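Local coordinates for aluminum resistance protein (PDB 3I16), which probably acts as a pyridoxal-phosphate-dependent carbon-sulfur lyase of the methionine gamma-lyase family with a likely role in aluminum resistance, at residues D131-T136 with G142-F147; K169-D174 with D204-I209; L104-F109 with S268-V273; K344-C349 with Q375-A380; A380-F383 with I389-S392. All coordinates share one frame; numbering follows the deposited sequence.

Interaction 1 (D131-T136 with G142-F147); sequences DVIGIT and GSLKEF. With EDO (1,2-ethanediol), chain K.
Leu144 and Lys145 give their backbone N-H groups to the last carbonyls of helix 129-133, so the loop between that helix and strand 150-153, in the PLP-binding domain, is closed by main chain. Leu144 N reaches Val132 O at 2.9 Å, nearly straight (168°) and in the carbonyl plane. Lys145 N meets Ile133 O at 3.2 Å with the donor tilted from that plane, a looser bond. The side chain of Leu144 lies against the helix end: its CG, held beside the backbone N (chi1 -71°), brings CD1 to 4.1 Å from Ile133 CG1. Gly134, with positive phi, leaves the helix just where Ser143 CB comes to 3.6 Å from its CA.

Farther out, Ser143 OG forms an ST motif by accepting from Glu146 N, and it is also hydrogen-bonded to Asn138. Phe109 and Leu108 of helix 100-111 pack on Leu144, while Pro274 of the second subunit packs on Val132. The returning segment is pinned by a carboxylate: Glu146 OE1 accepts from Gly142 N at 2.7 Å, nearly along the C-O bond, and from Ser143 N at 2.9 Å on its anti side, somewhat out of the carboxylate plane.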
# COMPACT_ATOMS: atom_id res chain seq x y z
N ASP B 131 15.55 -2.25 -30.30
CA ASP B 131 14.49 -1.32 -30.71
C ASP B 131 14.67 0.09 -30.15
O ASP B 131 14.23 1.06 -30.75
CB ASP B 131 13.12 -1.86 -30.30
CG ASP B 131 12.66 -3.04 -31.16
OD1 ASP B 131 13.26 -3.33 -32.21
OD2 ASP B 131 11.66 -3.66 -30.77
N VAL B 132 15.30 0.18 -28.98
CA VAL B 132 15.56 1.44 -28.33
C VAL B 132 16.56 2.22 -29.16
O VAL B 132 16.39 3.42 -29.38
CB VAL B 132 16.10 1.22 -26.90
CG1 VAL B 132 16.45 2.53 -26.24
CG2 VAL B 132 15.05 0.46 -26.04
N ILE B 133 17.58 1.51 -29.64
CA ILE B 133 18.66 2.10 -30.43
C ILE B 133 18.26 2.30 -31.88
O ILE B 133 18.63 3.29 -32.52
CB ILE B 133 19.94 1.21 -30.36
CG1 ILE B 133 20.46 1.17 -28.92
CG2 ILE B 133 21.00 1.77 -31.30
CD1 ILE B 133 21.39 0.01 -28.59
N GLY B 134 17.47 1.35 -32.39
CA GLY B 134 17.04 1.33 -33.78
C GLY B 134 18.07 0.61 -34.65
O GLY B 134 18.19 0.91 -35.83
N ILE B 135 18.76 -0.37 -34.08
CA ILE B 135 19.86 -1.09 -34.76
C ILE B 135 19.50 -1.64 -36.13
O ILE B 135 20.14 -1.29 -37.13
CB ILE B 135 20.43 -2.25 -33.90
CG1 ILE B 135 21.24 -1.71 -32.72
CG2 ILE B 135 21.34 -3.13 -34.75
CD1 ILE B 135 21.80 -2.78 -31.84
N THR B 136 18.49 -2.49 -36.15
CA THR B 136 18.04 -3.10 -37.38
C THR B 136 16.67 -2.54 -37.75
O THR B 136 16.53 -1.85 -38.76
CB THR B 136 17.98 -4.65 -37.25
N GLY B 142 10.22 5.67 -32.41
CA GLY B 142 11.03 6.74 -31.85
C GLY B 142 12.34 6.26 -31.26
O GLY B 142 12.69 6.61 -30.14
N SER B 143 13.07 5.47 -32.02
CA SER B 143 14.36 4.98 -31.59
C SER B 143 15.37 6.10 -31.64
O SER B 143 15.13 7.13 -32.26
CB SER B 143 14.84 3.91 -32.55
OG SER B 143 15.06 4.48 -33.83
N LEU B 144 16.50 5.89 -30.97
CA LEU B 144 17.63 6.82 -31.07
C LEU B 144 17.90 7.22 -32.54
O LEU B 144 18.06 8.41 -32.87
CB LEU B 144 18.90 6.16 -30.48
CG LEU B 144 18.96 5.98 -28.97
CD1 LEU B 144 20.24 5.26 -28.59
CD2 LEU B 144 18.89 7.29 -28.29
N LYS B 145 17.91 6.22 -33.43
CA LYS B 145 18.17 6.45 -34.86
C LYS B 145 17.15 7.42 -35.44
O LYS B 145 17.51 8.37 -36.15
CB LYS B 145 18.16 5.14 -35.63
CG LYS B 145 18.73 5.23 -37.04
CD LYS B 145 18.57 3.89 -37.73
CE LYS B 145 19.58 3.63 -38.84
NZ LYS B 145 19.46 2.21 -39.34
N GLU B 146 15.88 7.23 -35.06
CA GLU B 146 14.79 8.10 -35.52
C GLU B 146 14.91 9.53 -34.99
O GLU B 146 14.31 10.44 -35.54
CB GLU B 146 13.43 7.46 -35.24
CG GLU B 146 13.23 6.23 -36.15
CD GLU B 146 12.10 5.30 -35.77
OE1 GLU B 146 11.69 5.28 -34.59
OE2 GLU B 146 11.64 4.56 -36.67
N PHE B 147 15.73 9.73 -33.96
CA PHE B 147 16.03 11.06 -33.44
C PHE B 147 17.43 11.57 -33.86
O PHE B 147 17.97 12.51 -33.26
CB PHE B 147 15.79 11.09 -31.92
CG PHE B 147 14.33 11.24 -31.58
CD1 PHE B 147 13.75 12.51 -31.51
CD2 PHE B 147 13.54 10.14 -31.43
CE1 PHE B 147 12.40 12.65 -31.24
CE2 PHE B 147 12.19 10.28 -31.15
CZ PHE B 147 11.62 11.54 -31.06
C1 EDO K . 9.63 8.98 -28.86
O1 EDO K . 9.80 10.15 -28.06
C2 EDO K . 9.98 7.72 -28.08
O2 EDO K . 11.36 7.65 -27.69

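Interaction 2 (K169-D174 with D204-I209); sequences KVLKED and DCVKNI
Leu171 lays its CD1 methyl across the side chain of Val206, 3.9 Å from Val206 CG2, and the two side chains cross at about a right angle. The same methyl is equally close to the Val206 backbone at CA, which shows that it comes down on the helix surface beside the valine and does not merely touch a methyl at its end. CG of Leu171 stands beside its backbone N (chi1 -69°), while its CB faces the next turn and lies 3.9 Å from Ile209 CG2. One leucine therefore bridges Val206 and Ile209, three residues apart on the opposing helix.

Ile209 completes the contact one turn along the same helix. Its CG2 methyl, anti to the backbone N, enters between Leu171 CB and the aliphatic part of Lys172, whose CG is 3.8 Å away. Lys172 contributes this CG methylene at the exposed border, and its chain bends at chi3 (-65°) beyond it.

Helices 164-173 and 196-209 run nearly parallel here, their short axes 9.9 Å apart and crossing at -23°, both helices lying against the same mixed sheet. Val180 of strand 177-183 touches both Leu171 and Val206 from the sheet side. Arg210, just beyond the second segment, donates to Leu171 O and so adds a polar link near the helix end.

Between the two segments themselves the contact is made by carbon atoms alone, which implies that it rests on shape and on exclusion of water, with a directional bond added by Arg210.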
# COMPACT_ATOMS: atom_id res chain seq x y z
N LYS B 169 40.78 2.69 -32.62
CA LYS B 169 40.68 3.01 -34.05
C LYS B 169 39.32 3.59 -34.43
O LYS B 169 39.24 4.53 -35.22
CB LYS B 169 40.94 1.77 -34.90
CG LYS B 169 40.73 1.96 -36.42
CD LYS B 169 41.01 0.65 -37.17
CE LYS B 169 40.98 0.83 -38.69
NZ LYS B 169 39.71 1.44 -39.16
N VAL B 170 38.25 3.03 -33.89
CA VAL B 170 36.90 3.51 -34.21
C VAL B 170 36.68 4.91 -33.64
O VAL B 170 36.18 5.79 -34.34
CB VAL B 170 35.84 2.49 -33.77
CG1 VAL B 170 34.42 3.09 -33.90
CG2 VAL B 170 36.01 1.20 -34.62
N LEU B 171 37.10 5.12 -32.39
CA LEU B 171 37.01 6.43 -31.74
C LEU B 171 37.87 7.51 -32.42
O LEU B 171 37.42 8.64 -32.62
CB LEU B 171 37.43 6.34 -30.27
CG LEU B 171 36.50 5.58 -29.32
CD1 LEU B 171 37.16 5.47 -27.93
CD2 LEU B 171 35.10 6.23 -29.25
N LYS B 172 39.11 7.16 -32.78
CA LYS B 172 39.95 8.12 -33.46
C LYS B 172 39.35 8.51 -34.82
O LYS B 172 39.40 9.68 -35.20
CB LYS B 172 41.39 7.60 -33.61
CG LYS B 172 42.18 7.60 -32.31
CD LYS B 172 43.68 7.34 -32.52
CE LYS B 172 43.96 5.96 -33.04
NZ LYS B 172 45.43 5.63 -33.05
N GLU B 173 38.74 7.55 -35.51
CA GLU B 173 38.17 7.80 -36.83
C GLU B 173 36.78 8.42 -36.84
O GLU B 173 36.29 8.79 -37.89
CB GLU B 173 38.17 6.51 -37.65
CG GLU B 173 39.59 6.08 -38.02
CD GLU B 173 39.65 4.85 -38.87
OE1 GLU B 173 38.59 4.20 -39.04
OE2 GLU B 173 40.76 4.52 -39.38
N ASP B 174 36.15 8.59 -35.68
CA ASP B 174 34.82 9.16 -35.64
C ASP B 174 34.69 10.03 -34.41
O ASP B 174 34.38 9.55 -33.32
CB ASP B 174 33.75 8.05 -35.68
CG ASP B 174 32.35 8.59 -35.83
OD1 ASP B 174 32.16 9.81 -35.72
OD2 ASP B 174 31.41 7.78 -36.04
N ASP B 204 39.78 3.40 -19.36
CA ASP B 204 41.10 4.02 -19.58
C ASP B 204 41.44 4.19 -21.06
O ASP B 204 41.98 5.22 -21.47
CB ASP B 204 42.21 3.22 -18.89
CG ASP B 204 42.10 3.27 -17.39
OD1 ASP B 204 41.30 4.07 -16.89
OD2 ASP B 204 42.82 2.52 -16.71
N CYS B 205 41.10 3.20 -21.86
CA CYS B 205 41.35 3.26 -23.28
C CYS B 205 40.54 4.38 -23.97
O CYS B 205 41.08 5.17 -24.77
CB CYS B 205 41.00 1.89 -23.87
SG CYS B 205 41.06 1.77 -25.63
N VAL B 206 39.25 4.44 -23.67
CA VAL B 206 38.36 5.44 -24.27
C VAL B 206 38.77 6.88 -23.90
O VAL B 206 38.89 7.75 -24.78
CB VAL B 206 36.89 5.20 -23.86
CG1 VAL B 206 35.98 6.39 -24.25
CG2 VAL B 206 36.38 3.89 -24.46
N LYS B 207 38.95 7.12 -22.60
CA LYS B 207 39.32 8.42 -22.07
C LYS B 207 40.69 8.88 -22.60
O LYS B 207 40.96 10.08 -22.72
CB LYS B 207 39.35 8.39 -20.54
CG LYS B 207 38.03 8.10 -19.83
CD LYS B 207 37.05 9.20 -20.00
CE LYS B 207 35.78 8.89 -19.23
NZ LYS B 207 34.80 9.98 -19.36
N ASN B 208 41.57 7.93 -22.91
CA ASN B 208 42.87 8.28 -23.48
C ASN B 208 42.74 8.85 -24.90
O ASN B 208 43.64 9.56 -25.35
CB ASN B 208 43.82 7.09 -23.49
CG ASN B 208 45.19 7.45 -24.01
OD1 ASN B 208 45.83 8.37 -23.48
ND2 ASN B 208 45.65 6.76 -25.05
N ILE B 209 41.65 8.54 -25.60
CA ILE B 209 41.41 9.09 -26.93
C ILE B 209 40.72 10.44 -26.76
O ILE B 209 41.19 11.43 -27.28
CB ILE B 209 40.58 8.14 -27.82
CG1 ILE B 209 41.30 6.79 -28.00
CG2 ILE B 209 40.33 8.74 -29.18
CD1 ILE B 209 42.77 6.89 -28.41

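Interaction 3 (L104-F109 with S268-V273); sequences LGAALF and SYRLTV. With EDO (1,2-ethanediol), chain S; EDO (1,2-ethanediol), chain R; EDO (1,2-ethanediol), chain K.
The Arg270 guanidinium lies flat on one face of the Phe109 ring, a stacked cation-pi contact that joins helix 100-111 to the end of helix 261-271 in the PLP-binding domain, at the subunit interface. Guanidinium and ring planes are only 16° apart and their centres 4.0 Å apart; Arg270 CZ sits 23° off the ring normal. The overlap is offset: Arg270 NH1 rides above the rim, nearest CG of Phe109 at 3.4 Å.

The arginine gets there by leaving its helix with CG anti to the backbone N and then turning at chi2 (64°). That bend lays its aliphatic part along the neighbouring helix, with Arg270 CG 3.6 Å from Ala106 CA, before the flat head reaches the phenylalanine. The face of the guanidinium is thus used for the ring, leaving its edge for polar partners. NH2 donates to Thr272 O of the second subunit, and the reciprocal bond is made by Arg270 of that subunit.

Two 1,2-ethanediol molecules, probably from the crystallisation liquor, meet the same edge. Arg270 NH1 of this chain donates to O2 of each, both at 3.0 Å, while Arg270 NH2 makes a weak 3.3 Å bond to O2 of the ethanediol that also binds Gly142 O.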
# COMPACT_ATOMS: atom_id res chain seq x y z
N LEU B 104 18.11 1.86 -18.86
CA LEU B 104 19.19 1.97 -19.84
C LEU B 104 18.82 2.92 -20.97
O LEU B 104 19.61 3.78 -21.36
CB LEU B 104 19.51 0.59 -20.41
CG LEU B 104 20.06 -0.42 -19.39
CD1 LEU B 104 19.82 -1.82 -19.88
CD2 LEU B 104 21.52 -0.19 -19.12
N GLY B 105 17.60 2.77 -21.48
CA GLY B 105 17.12 3.64 -22.52
C GLY B 105 17.04 5.09 -22.08
O GLY B 105 17.37 5.98 -22.86
N ALA B 106 16.59 5.34 -20.86
CA ALA B 106 16.53 6.69 -20.34
C ALA B 106 17.95 7.30 -20.30
O ALA B 106 18.11 8.48 -20.61
CB ALA B 106 15.88 6.73 -18.97
N ALA B 107 18.95 6.49 -19.91
CA ALA B 107 20.35 6.92 -19.91
C ALA B 107 20.81 7.40 -21.29
O ALA B 107 21.43 8.46 -21.43
CB ALA B 107 21.28 5.78 -19.43
N LEU B 108 20.49 6.60 -22.30
CA LEU B 108 20.91 6.87 -23.66
C LEU B 108 20.17 8.08 -24.26
O LEU B 108 20.81 9.04 -24.71
CB LEU B 108 20.72 5.62 -24.52
CG LEU B 108 21.58 4.41 -24.12
CD1 LEU B 108 21.14 3.15 -24.90
CD2 LEU B 108 23.08 4.66 -24.30
N PHE B 109 18.85 8.05 -24.27
CA PHE B 109 18.09 9.21 -24.76
C PHE B 109 18.42 10.46 -23.95
O PHE B 109 18.45 11.57 -24.49
CB PHE B 109 16.58 8.99 -24.70
CG PHE B 109 16.03 8.20 -25.87
CD1 PHE B 109 15.77 8.80 -27.08
CD2 PHE B 109 15.71 6.86 -25.72
CE1 PHE B 109 15.23 8.09 -28.13
CE2 PHE B 109 15.17 6.14 -26.76
CZ PHE B 109 14.94 6.75 -27.97
N SER B 268 17.16 11.98 -15.92
CA SER B 268 15.90 12.36 -15.27
C SER B 268 14.93 13.11 -16.20
O SER B 268 13.73 12.92 -16.10
CB SER B 268 16.11 13.17 -13.97
OG SER B 268 16.49 14.52 -14.19
N TYR B 269 15.45 13.95 -17.10
CA TYR B 269 14.59 14.68 -18.04
C TYR B 269 13.96 13.80 -19.13
O TYR B 269 12.99 14.21 -19.78
CB TYR B 269 15.33 15.84 -18.66
CG TYR B 269 15.79 16.86 -17.66
CD1 TYR B 269 14.90 17.42 -16.74
CD2 TYR B 269 17.12 17.27 -17.62
CE1 TYR B 269 15.31 18.35 -15.83
CE2 TYR B 269 17.54 18.21 -16.71
CZ TYR B 269 16.63 18.75 -15.83
OH TYR B 269 17.03 19.68 -14.92
N ARG B 270 14.55 12.62 -19.35
CA ARG B 270 13.95 11.60 -20.20
C ARG B 270 12.95 10.76 -19.38
O ARG B 270 11.92 10.38 -19.89
CB ARG B 270 15.03 10.70 -20.82
CG ARG B 270 14.50 9.42 -21.47
CD ARG B 270 13.61 9.68 -22.66
NE ARG B 270 12.92 8.47 -23.07
CZ ARG B 270 12.52 8.17 -24.30
NH1 ARG B 270 12.77 8.96 -25.36
NH2 ARG B 270 11.87 7.03 -24.49
N LEU B 271 13.28 10.43 -18.14
CA LEU B 271 12.35 9.68 -17.30
C LEU B 271 11.03 10.46 -17.15
O LEU B 271 9.98 9.84 -17.18
CB LEU B 271 12.93 9.36 -15.92
CG LEU B 271 11.97 8.70 -14.92
CD1 LEU B 271 11.46 7.31 -15.36
CD2 LEU B 271 12.64 8.63 -13.54
N THR B 272 11.11 11.79 -16.98
CA THR B 272 9.93 12.64 -16.95
C THR B 272 10.03 13.56 -18.18
O THR B 272 9.95 13.08 -19.32
CB THR B 272 9.77 13.39 -15.59
OG1 THR B 272 10.82 14.36 -15.42
CG2 THR B 272 9.77 12.39 -14.43
N VAL B 273 10.21 14.87 -17.95
CA VAL B 273 10.37 15.84 -19.00
C VAL B 273 11.37 16.93 -18.59
O VAL B 273 11.63 17.15 -17.39
CB VAL B 273 9.04 16.53 -19.32
CG1 VAL B 273 8.05 15.58 -20.04
CG2 VAL B 273 8.43 17.11 -18.03
C1 EDO S . 14.80 14.42 -22.61
O1 EDO S . 13.87 14.82 -23.62
C2 EDO S . 16.11 13.92 -23.21
O2 EDO S . 16.03 12.60 -23.79
C1 EDO R . 12.90 11.59 -27.55
O1 EDO R . 11.71 11.45 -26.77
C2 EDO R . 13.84 12.41 -26.69
O2 EDO R . 14.21 11.61 -25.55
C1 EDO K . 9.63 8.98 -28.86
O1 EDO K . 9.80 10.15 -28.06
C2 EDO K . 9.98 7.72 -28.08
O2 EDO K . 11.36 7.65 -27.69

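Interaction 4 (K344-C349 with Q375-A380); sequences KLIEFC and QVIMAA
Ile377 projects from strand 376-379 into the side of helix 342-354, a helix-on-sheet contact in the domain built round the six-stranded antiparallel sheet. The short axes of helix and strand come within 8.8 Å, with 30° between their directions. The alternation of the strand selects the contact: Ile377 and Ala379 face the helix, while Val376 and Met378 (a selenomethionine) point the other way.

Ile377 is extended, its CG1 anti to the backbone N (chi1 -180°) and chi2 also anti, which carries CD1 straight out to the helix. Ile346 answers with a folded chain. Its CG1 lies beside the backbone N and chi2 turns to -69°, bringing CD1 back against the strand, 3.6 Å from Ile377 CG2. Both its methyls thus close round the end of Ile377. The fit is tight: Ile346 CG2 lies 3.3 Å and Ile346 CD1 3.5 Å from Ile377 CD1, under the usual van der Waals separation.

A turn later, Cys349 brings SG to 4.0 Å from Ile377 CG2. Ala395 of the adjoining strand 392-396 packs beside Ile377 and Leu345, extending the surface under the helix. At the far end the small Ala379 lets the backbones approach, its CB lying 3.3 Å from Cys349 O.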
# COMPACT_ATOMS: atom_id res chain seq x y z
N LYS B 344 15.80 -31.70 -23.40
CA LYS B 344 16.41 -31.54 -22.08
C LYS B 344 16.29 -30.10 -21.64
O LYS B 344 16.00 -29.84 -20.48
CB LYS B 344 17.86 -32.01 -22.06
CG LYS B 344 17.97 -33.50 -22.19
CD LYS B 344 19.38 -33.99 -22.17
CE LYS B 344 19.40 -35.48 -22.47
NZ LYS B 344 20.78 -36.05 -22.53
N LEU B 345 16.46 -29.18 -22.58
CA LEU B 345 16.35 -27.78 -22.27
C LEU B 345 15.00 -27.38 -21.67
O LEU B 345 14.96 -26.86 -20.57
CB LEU B 345 16.61 -26.94 -23.51
CG LEU B 345 16.38 -25.45 -23.33
CD1 LEU B 345 17.37 -24.90 -22.34
CD2 LEU B 345 16.49 -24.72 -24.65
N ILE B 346 13.91 -27.59 -22.40
CA ILE B 346 12.58 -27.15 -21.91
C ILE B 346 12.22 -27.90 -20.62
O ILE B 346 11.67 -27.32 -19.69
CB ILE B 346 11.45 -27.32 -22.97
CG1 ILE B 346 11.74 -26.54 -24.26
CG2 ILE B 346 10.11 -26.80 -22.40
CD1 ILE B 346 11.68 -25.02 -24.11
N GLU B 347 12.54 -29.18 -20.57
CA GLU B 347 12.35 -29.96 -19.37
C GLU B 347 13.11 -29.41 -18.15
O GLU B 347 12.61 -29.44 -17.02
CB GLU B 347 12.79 -31.40 -19.62
CG GLU B 347 11.77 -32.17 -20.38
CD GLU B 347 10.48 -32.28 -19.58
OE1 GLU B 347 10.50 -33.03 -18.57
OE2 GLU B 347 9.49 -31.59 -19.94
N PHE B 348 14.32 -28.90 -18.38
CA PHE B 348 15.10 -28.34 -17.28
C PHE B 348 14.39 -27.12 -16.72
O PHE B 348 14.24 -26.99 -15.49
CB PHE B 348 16.52 -27.98 -17.73
CG PHE B 348 17.34 -27.32 -16.66
CD1 PHE B 348 17.96 -28.09 -15.69
CD2 PHE B 348 17.52 -25.95 -16.63
CE1 PHE B 348 18.74 -27.49 -14.72
CE2 PHE B 348 18.29 -25.35 -15.65
CZ PHE B 348 18.89 -26.13 -14.71
N CYS B 349 13.96 -26.23 -17.62
CA CYS B 349 13.29 -25.00 -17.23
C CYS B 349 11.98 -25.32 -16.53
O CYS B 349 11.57 -24.60 -15.63
CB CYS B 349 13.00 -24.09 -18.43
SG CYS B 349 14.45 -23.26 -19.14
N GLN B 375 11.38 -16.87 -29.58
CA GLN B 375 10.59 -17.19 -28.42
C GLN B 375 11.49 -17.79 -27.35
O GLN B 375 12.33 -18.67 -27.62
CB GLN B 375 9.42 -18.13 -28.73
CG GLN B 375 8.29 -17.42 -29.46
CD GLN B 375 6.99 -18.18 -29.42
OE1 GLN B 375 6.96 -19.37 -29.08
NE2 GLN B 375 5.91 -17.51 -29.77
N VAL B 376 11.29 -17.28 -26.14
CA VAL B 376 12.03 -17.69 -24.98
C VAL B 376 11.07 -18.32 -23.96
O VAL B 376 9.93 -17.89 -23.80
CB VAL B 376 12.69 -16.48 -24.32
CG1 VAL B 376 13.65 -16.96 -23.21
CG2 VAL B 376 13.43 -15.63 -25.37
N ILE B 377 11.57 -19.35 -23.30
CA ILE B 377 10.86 -20.01 -22.22
C ILE B 377 11.47 -19.45 -20.94
O ILE B 377 12.69 -19.33 -20.85
CB ILE B 377 11.00 -21.53 -22.31
CG1 ILE B 377 10.23 -22.20 -21.16
CG2 ILE B 377 12.45 -21.94 -22.31
CD1 ILE B 377 10.14 -23.64 -21.31
N MSE B 378 10.64 -19.02 -19.98
CA MSE B 378 11.15 -18.54 -18.71
C MSE B 378 10.49 -19.29 -17.55
O MSE B 378 9.29 -19.53 -17.56
CB MSE B 378 10.99 -17.01 -18.52
CG MSE B 378 11.72 -16.49 -17.20
SE MSE B 378 11.72 -14.52 -16.74
CE MSE B 378 12.76 -14.53 -15.05
N ALA B 379 11.31 -19.72 -16.59
CA ALA B 379 10.84 -20.29 -15.34
C ALA B 379 10.88 -19.08 -14.43
O ALA B 379 11.95 -18.47 -14.26
CB ALA B 379 11.78 -21.36 -14.84
N ALA B 380 9.75 -18.68 -13.85
CA ALA B 380 9.73 -17.50 -12.99
C ALA B 380 8.68 -17.55 -11.84
O ALA B 380 7.87 -16.64 -11.69
CB ALA B 380 9.53 -16.27 -13.84

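Interaction 5 (A380-F383 with I389-S392); sequences AGAF and IELS
The connection between antiparallel strands 376-379 and 392-396 is held together from inside by a glutamate: Glu390 reaches across the loop and accepts from the main chain of Phe383. Phe383 N donates to Glu390 OE1 at 2.8 Å with an angle of 162°, meeting the oxygen on its syn side and only 16° out of the carboxylate plane. The other oxygen, OE2, accepts from Ile384 N, so both oxygens of this buried group take backbone N-H groups, which probably favours its charged form.

Glu390 can span the gap because its chain is extended beyond CG (chi2 -174°). Its carboxylate then passes alongside Ala382, whose CB is 3.4 Å from Glu390 OE1, and arrives at the edge of the Phe383 ring. There Phe383 CD2 lies 3.3 Å from Glu390 OE1, near the ring plane, an approach that sets the negative oxygen against the positive rim of the ring.

Nearer the strands, two waters bridge the sides where the two segments do not meet directly. One donates to both Gly381 O and Leu391 O; the other accepts from Gly381 N and donates to Leu391 O at 2.6 Å. An inverse gamma turn centred on Gly381 carries the N-H and C=O that these waters join to Leu391 O. Outside, Phe383 also packs on Gln292 of the third subunit. The result is an irregular connection between two adjacent antiparallel strands, spanned by a buried carboxylate and two waters.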
# COMPACT_ATOMS: atom_id res chain seq x y z
N ALA B 380 9.75 -18.68 -13.85
CA ALA B 380 9.73 -17.50 -12.99
C ALA B 380 8.68 -17.55 -11.84
O ALA B 380 7.87 -16.64 -11.69
CB ALA B 380 9.53 -16.27 -13.84
N GLY B 381 8.71 -18.60 -11.03
CA GLY B 381 7.75 -18.73 -9.92
C GLY B 381 8.17 -17.84 -8.77
O GLY B 381 8.72 -18.32 -7.77
N ALA B 382 7.82 -16.56 -8.87
CA ALA B 382 8.35 -15.54 -7.97
C ALA B 382 7.35 -14.69 -7.18
O ALA B 382 6.21 -14.51 -7.58
CB ALA B 382 9.24 -14.62 -8.82
N PHE B 383 7.82 -14.16 -6.05
CA PHE B 383 7.03 -13.22 -5.25
C PHE B 383 6.87 -11.90 -6.04
O PHE B 383 5.80 -11.31 -6.01
CB PHE B 383 7.70 -12.98 -3.90
CG PHE B 383 7.71 -14.19 -3.02
CD1 PHE B 383 6.60 -14.50 -2.25
CD2 PHE B 383 8.80 -15.05 -2.99
CE1 PHE B 383 6.58 -15.62 -1.45
CE2 PHE B 383 8.78 -16.19 -2.19
CZ PHE B 383 7.68 -16.47 -1.42
N ILE B 389 16.48 -12.19 -9.47
CA ILE B 389 17.27 -12.43 -8.27
C ILE B 389 16.57 -13.58 -7.51
O ILE B 389 17.16 -14.17 -6.61
CB ILE B 389 17.48 -11.16 -7.39
CG1 ILE B 389 18.55 -11.42 -6.32
CG2 ILE B 389 16.19 -10.69 -6.77
CD1 ILE B 389 19.93 -11.88 -6.86
N GLU B 390 15.32 -13.88 -7.86
CA GLU B 390 14.63 -15.07 -7.36
C GLU B 390 14.95 -16.17 -8.35
O GLU B 390 15.19 -15.86 -9.52
CB GLU B 390 13.10 -14.89 -7.29
CG GLU B 390 12.69 -13.81 -6.29
CD GLU B 390 11.21 -13.71 -6.09
OE1 GLU B 390 10.59 -14.73 -5.70
OE2 GLU B 390 10.65 -12.59 -6.24
N LEU B 391 15.00 -17.42 -7.89
CA LEU B 391 15.34 -18.55 -8.74
C LEU B 391 14.51 -18.50 -10.01
O LEU B 391 13.29 -18.46 -9.95
CB LEU B 391 15.12 -19.90 -8.03
CG LEU B 391 15.57 -21.13 -8.84
CD1 LEU B 391 17.08 -21.12 -9.13
CD2 LEU B 391 15.18 -22.46 -8.15
N SER B 392 15.20 -18.53 -11.14
CA SER B 392 14.56 -18.43 -12.44
C SER B 392 15.49 -19.01 -13.50
O SER B 392 16.69 -19.23 -13.24
CB SER B 392 14.29 -16.95 -12.74
OG SER B 392 15.49 -16.20 -12.57
O HOH W 1 11.52 -18.73 -7.50
O HOH W 2 11.44 -19.93 -11.09

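How the interactions relate
From the N terminus, helix 100-111 supplies the first half of interaction 3, whose partner comes 159 residues later; this wide loop encloses interactions 1 and 2, which follow each other in series. Interaction 1 closes the short loop after helix 129-133 and touches interaction 3 directly, Phe109 CZ lying 3.1 Å from Gly142 O, with a shared ethanediol and contacts to the second subunit. Interaction 2 joins two helices beside the seven-stranded sheet, its centre about 25 Å from that of interaction 3. Interactions 4 and 5 come later, in the part with the antiparallel sheet. They share Ala380: interaction 4 ties helix 342-354 to strand 376-379, and interaction 5 closes the connection onward to strand 392-396.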